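Local structure of choline dehydrogenase and related flavoproteins (Aspergillus oryzae, 3Q9T) at residues H510-A515 with C552-S557; L423-S428 with I546-D551; Q302-H307 with G431-N436. The protein oxidises formate, being a formate oxidase of the glucose-methanol-choline oxidoreductase family with an 8-formyl-FAD cofactor. All coordinates share one frame; numbering follows the deposited sequence.

Contact 1 of 3, residues H510-A515 with C552-S557; sequences HPTGTA and CRIQNS. With FAY ([(2R,3S,4R,5R)-5-(6-amino-9H-purin-9-yl)-3,4-dihydroxytetrahydrofuran-2-yl]methyl (2R,3S,4S)-5-(8-formyl-7-methyl-2,4-dioxo-3,4-dihydrobenzo[g]pteridin-10(2H)-yl)-2,3,4-trihydroxypentyl dihydrogen diphosphate), chain D.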
loop_
_atom_site.group_PDB
_atom_site.type_symbol
_atom_site.label_atom_id
_atom_site.label_comp_id
_atom_site.label_asym_id
_atom_site.label_seq_id
_atom_site.Cartn_x
_atom_site.Cartn_y
_atom_site.Cartn_z
ATOM N N HIS A 510 2.416 18.524 3.600
ATOM C CA HIS A 510 1.793 19.611 4.370
ATOM C C HIS A 510 0.684 19.190 5.339
ATOM O O HIS A 510 -0.354 19.846 5.395
ATOM C CB HIS A 510 1.219 20.681 3.419
ATOM C CG HIS A 510 2.137 21.043 2.295
ATOM N ND1 HIS A 510 1.681 21.398 1.044
ATOM C CD2 HIS A 510 3.490 21.092 2.231
ATOM C CE1 HIS A 510 2.713 21.636 0.254
ATOM N NE2 HIS A 510 3.822 21.464 0.951
ATOM N N PRO A 511 0.888 18.122 6.129
ATOM C CA PRO A 511 -0.191 17.753 7.066
ATOM C C PRO A 511 -0.480 18.821 8.155
ATOM O O PRO A 511 0.438 19.505 8.614
ATOM C CB PRO A 511 0.341 16.470 7.712
ATOM C CG PRO A 511 1.832 16.610 7.608
ATOM C CD PRO A 511 2.069 17.262 6.282
ATOM N N THR A 512 -1.744 18.916 8.574
ATOM C CA THR A 512 -2.210 19.910 9.540
ATOM C C THR A 512 -3.445 19.407 10.300
ATOM O O THR A 512 -3.996 18.353 9.969
ATOM C CB THR A 512 -2.649 21.226 8.834
ATOM O OG1 THR A 512 -3.778 20.962 7.982
ATOM C CG2 THR A 512 -1.510 21.843 8.012
ATOM N N GLY A 513 -3.858 20.146 11.332
ATOM C CA GLY A 513 -5.229 20.089 11.810
ATOM C C GLY A 513 -5.587 19.253 13.020
ATOM O O GLY A 513 -6.708 19.350 13.532
ATOM N N THR A 514 -4.642 18.446 13.491
ATOM C CA THR A 514 -4.946 17.419 14.484
ATOM C C THR A 514 -5.122 17.910 15.919
ATOM O O THR A 514 -5.365 17.112 16.813
ATOM C CB THR A 514 -3.862 16.348 14.481
ATOM O OG1 THR A 514 -2.586 16.993 14.606
ATOM C CG2 THR A 514 -3.928 15.557 13.172
ATOM N N ALA A 515 -4.975 19.207 16.154
ATOM C CA ALA A 515 -5.310 19.762 17.462
ATOM C C ALA A 515 -5.701 21.214 17.246
ATOM O O ALA A 515 -5.101 22.122 17.798
ATOM C CB ALA A 515 -4.140 19.630 18.432
ATOM N N CYS A 552 -1.010 26.396 -0.347
ATOM C CA CYS A 552 0.364 26.353 -0.794
ATOM C C CYS A 552 1.177 25.653 0.263
ATOM O O CYS A 552 0.641 25.312 1.319
ATOM C CB CYS A 552 0.874 27.777 -0.929
ATOM S SG CYS A 552 0.627 28.718 0.592
ATOM N N ARG A 553 2.459 25.443 -0.033
ATOM C CA ARG A 553 3.431 24.923 0.927
ATOM C C ARG A 553 3.389 25.726 2.240
ATOM O O ARG A 553 3.408 26.952 2.234
ATOM C CB ARG A 553 4.829 24.956 0.301
ATOM C CG ARG A 553 4.920 24.068 -0.935
ATOM C CD ARG A 553 6.337 23.957 -1.476
ATOM N NE ARG A 553 6.433 22.991 -2.578
ATOM C CZ ARG A 553 7.567 22.419 -2.964
ATOM N NH1 ARG A 553 8.695 22.723 -2.335
ATOM N NH2 ARG A 553 7.583 21.549 -3.974
ATOM N N ILE A 554 3.362 25.032 3.366
ATOM C CA ILE A 554 2.818 25.640 4.582
ATOM C C ILE A 554 3.790 26.148 5.643
ATOM O O ILE A 554 3.337 26.648 6.662
ATOM C CB ILE A 554 1.864 24.643 5.285
ATOM C CG1 ILE A 554 2.673 23.440 5.801
ATOM C CG2 ILE A 554 0.764 24.207 4.313
ATOM C CD1 ILE A 554 1.904 22.477 6.698
ATOM N N GLN A 555 5.099 26.038 5.425
ATOM C CA GLN A 555 6.040 26.378 6.493
ATOM C C GLN A 555 5.891 27.826 6.977
ATOM O O GLN A 555 6.072 28.098 8.155
ATOM C CB GLN A 555 7.507 26.050 6.129
ATOM C CG GLN A 555 8.244 27.119 5.324
ATOM C CD GLN A 555 9.760 26.825 5.184
ATOM O OE1 GLN A 555 10.432 26.427 6.142
ATOM N NE2 GLN A 555 10.284 27.017 3.992
ATOM N N ASN A 556 5.553 28.743 6.075
ATOM C CA ASN A 556 5.367 30.152 6.435
ATOM C C ASN A 556 4.256 30.288 7.487
ATOM O O ASN A 556 4.447 30.942 8.518
ATOM C CB ASN A 556 5.082 30.981 5.168
ATOM C CG ASN A 556 5.092 32.502 5.411
ATOM O OD1 ASN A 556 4.781 33.261 4.500
ATOM N ND2 ASN A 556 5.441 32.942 6.626
ATOM N N SER A 557 3.115 29.636 7.265
ATOM C CA SER A 557 2.020 29.680 8.247
ATOM C C SER A 557 2.402 29.032 9.599
ATOM O O SER A 557 1.916 29.442 10.663
ATOM C CB SER A 557 0.755 29.027 7.690
ATOM O OG SER A 557 0.971 27.639 7.415
HETATM P P FAY D . 5.995 21.750 12.928
HETATM N N1 FAY D . 6.593 23.492 3.774
HETATM C C2 FAY D . 6.970 24.605 3.025
HETATM O O2 FAY D . 6.549 25.717 3.319
HETATM N N3 FAY D . 8.136 24.564 2.290
HETATM C C4 FAY D . 8.584 23.350 1.833
HETATM O O4 FAY D . 9.069 23.311 0.686
HETATM N N5 FAY D . 8.652 20.985 2.148
HETATM C C6 FAY D . 9.196 18.771 2.717
HETATM C C7 FAY D . 9.190 17.707 3.602
HETATM C C8 FAY D . 8.503 17.825 4.815
HETATM O O8 FAY D . 8.259 16.899 6.953
HETATM C C9 FAY D . 7.937 19.057 5.171
HETATM P PA FAY D . 8.008 19.775 13.155
HETATM C "C1'" FAY D . 6.458 21.500 5.864
HETATM C C10 FAY D . 7.183 22.272 3.541
HETATM N N10 FAY D . 7.126 21.264 4.508
HETATM N N1A FAY D . 9.664 13.098 21.656
HETATM O O1A FAY D . 8.089 18.393 12.597
HETATM C C1B FAY D . 9.956 16.500 17.667
HETATM O O1P FAY D . 6.627 22.686 13.930
HETATM C "C2'" FAY D . 7.407 22.203 6.861
HETATM O "O2'" FAY D . 8.639 21.580 6.772
HETATM C C2A FAY D . 10.563 14.135 21.496
HETATM O O2A FAY D . 8.832 20.782 12.412
HETATM C C2B FAY D . 10.389 16.209 16.241
HETATM O O2B FAY D . 11.641 15.552 16.159
HETATM O O2P FAY D . 4.483 21.744 13.065
HETATM C "C3'" FAY D . 7.044 22.398 8.370
HETATM O "O3'" FAY D . 8.117 22.209 9.290
HETATM N N3A FAY D . 10.508 14.947 20.375
HETATM C C3B FAY D . 10.464 17.605 15.662
HETATM O O3B FAY D . 11.706 18.167 16.009
HETATM O O3P FAY D . 6.485 20.241 13.207
HETATM C "C4'" FAY D . 5.880 21.582 8.872
HETATM O "O4'" FAY D . 4.828 21.793 7.934
HETATM C C4A FAY D . 9.558 14.723 19.430
HETATM C C4B FAY D . 9.408 18.367 16.425
HETATM O O4B FAY D . 9.060 17.576 17.548
HETATM C C4X FAY D . 8.091 22.195 2.469
HETATM C "C5'" FAY D . 5.480 22.012 10.304
HETATM O "O5'" FAY D . 6.434 22.045 11.376
HETATM C C5A FAY D . 8.638 13.689 19.579
HETATM C C5B FAY D . 8.198 18.652 15.558
HETATM O O5B FAY D . 8.525 19.714 14.696
HETATM C C5X FAY D . 8.444 19.912 2.987
HETATM C C6A FAY D . 8.691 12.862 20.699
HETATM N N6A FAY D . 7.871 11.806 20.794
HETATM N N7A FAY D . 7.819 13.705 18.507
HETATM C C7M FAY D . 9.769 16.393 3.137
HETATM C C8A FAY D . 8.179 14.717 17.691
HETATM C C8M FAY D . 8.830 16.857 5.886
HETATM C C9A FAY D . 7.855 20.097 4.248
HETATM N N9A FAY D . 9.254 15.348 18.246
#
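His-510 and Arg-553 meet obliquely, the imidazole pressing one face against the start of the arginine while the guanidinium travels on to the flavin. The CA of Arg-553 sits over that face, 3.7 Å from the centroid of the His-510 ring and 25° off its normal, a CH-pi contact displaced toward the rim where CE1 and NE2 lie. Two bonds further out, CG of Arg-553 comes within 3.4 Å of NE2 of His-510. From CG to NE the arginine is extended, so its head ends beyond the ring with the two planes 57° apart. NH1 of Arg-553 then donates to O4 of the flavin across 3.1 Å, a noticeably bent bond, while NH2 is held by a salt bridge to Asp-395.

Ile-554 fills the other end of the contact. Its CG1 branch takes the crowded position between backbone N and carbonyl carbon, which leaves CG2 3.7 Å from CB of His-510 and carries CD1 to 3.7 Å from CG2 of Thr-512. The same CD1 touches O4' of the ribityl chain. One residue on, the backbone N of Gln-555, at the start of helix 555-572, gives O2 of the flavin a short hydrogen bond of 2.6 Å.

His-510 and Arg-553 are very probably the His-Arg pair of this catalytic site. ND1 of His-510 is tied to His-307, which would help fix the rotation of the ring. With Arg-553 NH1 on O4 and the backbone N-H of Gln-555 on O2, the pyrimidine end of the flavin would be polarised, consistent with stabilising negative charge on the reduced cofactor.

Contact 2 of 3, residues L423-S428 with I546-D551; sequences LVRPIS and IPIIPD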
loop_
_atom_site.group_PDB
_atom_site.type_symbol
_atom_site.label_atom_id
_atom_site.label_comp_id
_atom_site.label_asym_id
_atom_site.label_seq_id
_atom_site.Cartn_x
_atom_site.Cartn_y
_atom_site.Cartn_z
ATOM N N LEU A 423 -2.698 19.617 -5.305
ATOM C CA LEU A 423 -4.090 20.099 -5.163
ATOM C C LEU A 423 -4.155 20.834 -3.828
ATOM O O LEU A 423 -4.064 20.241 -2.739
ATOM C CB LEU A 423 -5.070 18.939 -5.161
ATOM C CG LEU A 423 -6.538 19.052 -5.571
ATOM C CD1 LEU A 423 -7.357 18.132 -4.669
ATOM C CD2 LEU A 423 -7.089 20.473 -5.544
ATOM N N VAL A 424 -4.296 22.141 -3.917
ATOM C CA VAL A 424 -4.023 23.004 -2.790
ATOM C C VAL A 424 -5.331 23.319 -2.033
ATOM O O VAL A 424 -5.330 23.642 -0.840
ATOM C CB VAL A 424 -3.274 24.235 -3.364
ATOM C CG1 VAL A 424 -3.982 25.510 -3.063
ATOM C CG2 VAL A 424 -1.795 24.212 -2.967
ATOM N N ARG A 425 -6.452 23.152 -2.729
ATOM C CA ARG A 425 -7.785 23.335 -2.155
ATOM C C ARG A 425 -8.653 22.088 -2.354
ATOM O O ARG A 425 -9.636 22.135 -3.090
ATOM C CB ARG A 425 -8.465 24.532 -2.816
ATOM C CG ARG A 425 -7.840 25.873 -2.417
ATOM C CD ARG A 425 -8.608 26.520 -1.289
ATOM N NE ARG A 425 -8.714 25.643 -0.127
ATOM C CZ ARG A 425 -7.845 25.607 0.883
ATOM N NH1 ARG A 425 -6.766 26.384 0.903
ATOM N NH2 ARG A 425 -8.049 24.772 1.878
ATOM N N PRO A 426 -8.291 20.968 -1.699
ATOM C CA PRO A 426 -9.080 19.746 -1.878
ATOM C C PRO A 426 -10.371 19.874 -1.084
ATOM O O PRO A 426 -10.452 20.742 -0.236
ATOM C CB PRO A 426 -8.182 18.669 -1.262
ATOM C CG PRO A 426 -7.438 19.405 -0.189
ATOM C CD PRO A 426 -7.195 20.778 -0.728
ATOM N N ILE A 427 -11.363 19.044 -1.358
ATOM C CA ILE A 427 -12.576 19.078 -0.554
ATOM C C ILE A 427 -12.880 17.739 0.102
ATOM O O ILE A 427 -13.922 17.591 0.739
ATOM C CB ILE A 427 -13.785 19.466 -1.394
ATOM C CG1 ILE A 427 -13.919 18.486 -2.566
ATOM C CG2 ILE A 427 -13.665 20.929 -1.827
ATOM C CD1 ILE A 427 -15.278 18.504 -3.247
ATOM N N SER A 428 -11.994 16.759 -0.066
ATOM C CA SER A 428 -12.144 15.502 0.663
ATOM C C SER A 428 -12.166 15.757 2.171
ATOM O O SER A 428 -11.475 16.654 2.662
ATOM C CB SER A 428 -11.014 14.528 0.315
ATOM O OG SER A 428 -11.172 14.035 -0.997
ATOM N N ILE A 546 -3.473 24.451 12.945
ATOM C CA ILE A 546 -4.037 25.020 11.711
ATOM C C ILE A 546 -5.420 24.479 11.348
ATOM O O ILE A 546 -5.582 23.288 11.094
ATOM C CB ILE A 546 -3.055 24.824 10.542
ATOM C CG1 ILE A 546 -1.756 25.582 10.843
ATOM C CG2 ILE A 546 -3.658 25.293 9.232
ATOM C CD1 ILE A 546 -0.591 25.257 9.875
ATOM N N PRO A 547 -6.430 25.363 11.339
ATOM C CA PRO A 547 -7.834 24.956 11.179
ATOM C C PRO A 547 -8.326 24.833 9.716
ATOM O O PRO A 547 -9.320 24.162 9.471
ATOM C CB PRO A 547 -8.595 26.069 11.901
ATOM C CG PRO A 547 -7.731 27.278 11.684
ATOM C CD PRO A 547 -6.296 26.802 11.643
ATOM N N ILE A 548 -7.659 25.496 8.782
ATOM C CA ILE A 548 -7.963 25.387 7.353
ATOM C C ILE A 548 -6.633 25.464 6.609
ATOM O O ILE A 548 -5.921 26.462 6.713
ATOM C CB ILE A 548 -8.832 26.546 6.861
ATOM C CG1 ILE A 548 -10.132 26.630 7.652
ATOM C CG2 ILE A 548 -9.149 26.379 5.371
ATOM C CD1 ILE A 548 -11.030 27.756 7.194
ATOM N N ILE A 549 -6.278 24.413 5.881
ATOM C CA ILE A 549 -4.922 24.331 5.312
ATOM C C ILE A 549 -4.675 25.435 4.272
ATOM O O ILE A 549 -5.504 25.675 3.408
ATOM C CB ILE A 549 -4.656 22.933 4.692
ATOM C CG1 ILE A 549 -3.163 22.753 4.382
ATOM C CG2 ILE A 549 -5.537 22.729 3.450
ATOM C CD1 ILE A 549 -2.816 21.369 3.740
ATOM N N PRO A 550 -3.542 26.142 4.384
ATOM C CA PRO A 550 -3.228 27.220 3.431
ATOM C C PRO A 550 -3.142 26.720 1.981
ATOM O O PRO A 550 -3.045 25.510 1.754
ATOM C CB PRO A 550 -1.860 27.730 3.914
ATOM C CG PRO A 550 -1.838 27.402 5.392
ATOM C CD PRO A 550 -2.630 26.126 5.547
ATOM N N ASP A 551 -3.145 27.645 1.021
ATOM C CA ASP A 551 -3.286 27.290 -0.400
ATOM C C ASP A 551 -1.929 27.017 -1.077
ATOM O O ASP A 551 -1.718 27.354 -2.241
ATOM C CB ASP A 551 -4.031 28.409 -1.138
ATOM C CG ASP A 551 -5.134 29.032 -0.284
ATOM O OD1 ASP A 551 -6.323 28.694 -0.474
ATOM O OD2 ASP A 551 -4.809 29.841 0.607
#
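Arg-425 turns the edge of its guanidinium onto the backbone carbonyl of Ile-549, and both terminal nitrogens grip that one oxygen. NH1 of Arg-425 lies 2.9 Å from O of Ile-549, nearly along the C=O axis, and NH2 of Arg-425 reaches the same O at 3.1 Å. The oxygen sits almost exactly in the guanidinium plane. A chain bent at both chi2 and chi3 folds the arginine over to this position instead of letting it run straight out from the backbone.

NH1 does double duty, because it also makes a salt bridge with Asp-551, whose OD1 is 2.7 Å from NH1 of Arg-425. Here the planes stand 75° apart, and the nitrogen meets OD1 from above the carboxylate, 72° out of its plane; the pairing is thus one-pronged. Alongside the polar grip, Ile-549 slides past in the opposite direction, its CG2 3.6 Å from NH2 of Arg-425. Together these bonds tie the turn just after strand 415-423 to the loop that leads into helix 555-572 and the flavin site.

Val-424 packs beside this pair. Its CG1 is only 3.0 Å from O of Asp-551 and 3.5 Å from CB of Asp-551, with CG2 also against that oxygen. A chi1 of 122°, away from any staggered position, fits with strain at this tight spot.

The carboxylate is secured elsewhere too, OD1 by Thr-108 and OD2 by the backbone N of His-105. Asp-551 would therefore probably remain ionised and balance the charge of the buried arginine, which the Ile-549 carbonyl only solvates through two N-H groups.

Contact 3 of 3, residues Q302-H307 with G431-N436; sequences QNLMDH and GEVTLN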
loop_
_atom_site.group_PDB
_atom_site.type_symbol
_atom_site.label_atom_id
_atom_site.label_comp_id
_atom_site.label_asym_id
_atom_site.label_seq_id
_atom_site.Cartn_x
_atom_site.Cartn_y
_atom_site.Cartn_z
ATOM N N GLN A 302 -8.155 14.181 15.262
ATOM C CA GLN A 302 -9.118 14.318 14.163
ATOM C C GLN A 302 -8.805 15.522 13.277
ATOM O O GLN A 302 -7.946 16.337 13.615
ATOM C CB GLN A 302 -10.541 14.414 14.717
ATOM C CG GLN A 302 -10.925 13.202 15.541
ATOM C CD GLN A 302 -10.833 11.900 14.748
ATOM O OE1 GLN A 302 -11.464 11.751 13.700
ATOM N NE2 GLN A 302 -10.033 10.961 15.242
ATOM N N ASN A 303 -9.483 15.627 12.135
ATOM C CA ASN A 303 -9.288 16.773 11.245
ATOM C C ASN A 303 -7.897 16.867 10.634
ATOM O O ASN A 303 -7.458 17.946 10.251
ATOM C CB ASN A 303 -9.589 18.081 11.976
ATOM C CG ASN A 303 -10.898 18.029 12.730
ATOM O OD1 ASN A 303 -11.943 17.726 12.156
ATOM N ND2 ASN A 303 -10.847 18.296 14.030
ATOM N N LEU A 304 -7.197 15.744 10.543
ATOM C CA LEU A 304 -5.928 15.728 9.831
ATOM C C LEU A 304 -6.188 16.086 8.361
ATOM O O LEU A 304 -6.913 15.371 7.664
ATOM C CB LEU A 304 -5.296 14.350 9.940
ATOM C CG LEU A 304 -4.148 14.086 8.984
ATOM C CD1 LEU A 304 -3.002 14.997 9.361
ATOM C CD2 LEU A 304 -3.750 12.621 9.022
ATOM N N MET A 305 -5.616 17.198 7.896
ATOM C CA MET A 305 -5.778 17.609 6.496
ATOM C C MET A 305 -4.427 17.898 5.851
ATOM O O MET A 305 -3.571 18.572 6.444
ATOM C CB MET A 305 -6.683 18.839 6.370
ATOM C CG MET A 305 -7.240 19.036 4.971
ATOM S SD MET A 305 -8.630 17.921 4.611
ATOM C CE MET A 305 -8.836 18.286 2.872
ATOM N N ASP A 306 -4.238 17.374 4.643
ATOM C CA ASP A 306 -2.972 17.509 3.933
ATOM C C ASP A 306 -3.301 17.796 2.465
ATOM O O ASP A 306 -4.465 17.705 2.061
ATOM C CB ASP A 306 -2.171 16.214 4.091
ATOM C CG ASP A 306 -0.709 16.329 3.616
ATOM O OD1 ASP A 306 -0.267 17.413 3.212
ATOM O OD2 ASP A 306 0.008 15.310 3.663
ATOM N N HIS A 307 -2.290 18.145 1.674
ATOM C CA HIS A 307 -2.476 18.330 0.233
ATOM C C HIS A 307 -2.062 17.064 -0.511
ATOM O O HIS A 307 -0.932 16.609 -0.343
ATOM C CB HIS A 307 -1.569 19.441 -0.282
ATOM C CG HIS A 307 -1.950 20.819 0.165
ATOM N ND1 HIS A 307 -1.011 21.757 0.531
ATOM C CD2 HIS A 307 -3.154 21.429 0.271
ATOM C CE1 HIS A 307 -1.620 22.883 0.856
ATOM N NE2 HIS A 307 -2.920 22.714 0.699
ATOM N N GLY A 431 -8.505 13.161 7.295
ATOM C CA GLY A 431 -8.191 11.859 7.841
ATOM C C GLY A 431 -8.107 11.961 9.354
ATOM O O GLY A 431 -8.721 12.826 9.978
ATOM N N GLU A 432 -7.326 11.079 9.952
ATOM C CA GLU A 432 -7.166 11.092 11.398
ATOM C C GLU A 432 -5.815 10.532 11.830
ATOM O O GLU A 432 -5.164 9.756 11.108
ATOM C CB GLU A 432 -8.306 10.306 12.070
ATOM C CG GLU A 432 -8.502 8.882 11.513
ATOM C CD GLU A 432 -9.543 8.093 12.291
ATOM O OE1 GLU A 432 -9.834 6.942 11.887
ATOM O OE2 GLU A 432 -10.066 8.611 13.312
ATOM N N VAL A 433 -5.389 10.948 13.012
ATOM C CA VAL A 433 -4.276 10.308 13.691
ATOM C C VAL A 433 -4.823 9.561 14.901
ATOM O O VAL A 433 -5.482 10.147 15.754
ATOM C CB VAL A 433 -3.251 11.335 14.159
ATOM C CG1 VAL A 433 -2.246 10.692 15.096
ATOM C CG2 VAL A 433 -2.566 11.947 12.964
ATOM N N THR A 434 -4.576 8.265 14.967
ATOM C CA THR A 434 -5.023 7.497 16.118
ATOM C C THR A 434 -3.884 6.757 16.811
ATOM O O THR A 434 -2.805 6.585 16.246
ATOM C CB THR A 434 -6.090 6.470 15.694
ATOM O OG1 THR A 434 -5.612 5.747 14.554
ATOM C CG2 THR A 434 -7.401 7.181 15.336
ATOM N N LEU A 435 -4.135 6.287 18.027
ATOM C CA LEU A 435 -3.138 5.503 18.724
ATOM C C LEU A 435 -3.123 4.071 18.222
ATOM O O LEU A 435 -4.168 3.497 17.922
ATOM C CB LEU A 435 -3.394 5.486 20.223
ATOM C CG LEU A 435 -3.292 6.801 20.985
ATOM C CD1 LEU A 435 -3.607 6.516 22.432
ATOM C CD2 LEU A 435 -1.896 7.408 20.835
ATOM N N ASN A 436 -1.923 3.514 18.113
ATOM C CA ASN A 436 -1.756 2.093 17.868
ATOM C C ASN A 436 -1.765 1.358 19.205
ATOM O O ASN A 436 -2.162 0.195 19.285
ATOM C CB ASN A 436 -0.448 1.827 17.108
ATOM C CG ASN A 436 -0.610 1.949 15.595
ATOM O OD1 ASN A 436 -1.615 1.505 15.035
ATOM N ND2 ASN A 436 0.377 2.555 14.930
HETATM O O HOH W 1 -11.119 13.507 11.204
#
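Strand 302-304 and strand 431-434 run broadly antiparallel but steeply crossed, with 117° between their directions and 4.8 Å between their axes at closest approach. Leu-304 and Gly-431 form the hydrogen-bonded pair: N of Gly-431 donates to O of Leu-304 at 2.7 Å, whereas the return bond from N of Leu-304 to O of Gly-431 is weak at 3.3 Å. A water accepts from N of Asn-303 and donates to O of Gly-431 and OE1 of Gln-302, joining the strands where N of Asn-303 makes no direct bond to O of Gly-431.

Gln-302 and Glu-432 lie side by side, pointing the same way. The bend at chi2 of Gln-302 brings its NE2 to OE2 of Glu-432, 3.0 Å away along a nearly straight bond in the amide plane; the anti lone pair is used, with amide and carboxylate planes 83° apart. Leu-304 goes to the other face of the sheet, its CD2 4.2 Å from CG2 of Val-433 and near the backbone of Glu-432.

On that face Leu-304 and Val-433 also meet helix 267-277, through Val-268 and Phe-269 respectively. Strand 302-304, short and weakly bonded, is one edge of a small three-stranded antiparallel sheet, with 431-434 central and 445-447 beyond it.

Read from the N terminus, 302-307 comes first and finds its partner 431-436 after 123 residues, closing the loop of contact 3. Just before that closure 423-428 opens contact 2, which ends only at 546-551, so contacts 2 and 3 cross. Contact 1 starts at 510-515, inside the span of contact 2, and closes beyond it at 552-557; these two cross as well, while contacts 3 and 1 follow in series. His-307 is the shared node, with a probable hydrogen bond to His-510 and a weak one to Pro-550 O. The three closures thereby join the small antiparallel sheet, the turn after strand 415-423 and the entry to helix 555-572 near the flavin, which contact 1 alone touches.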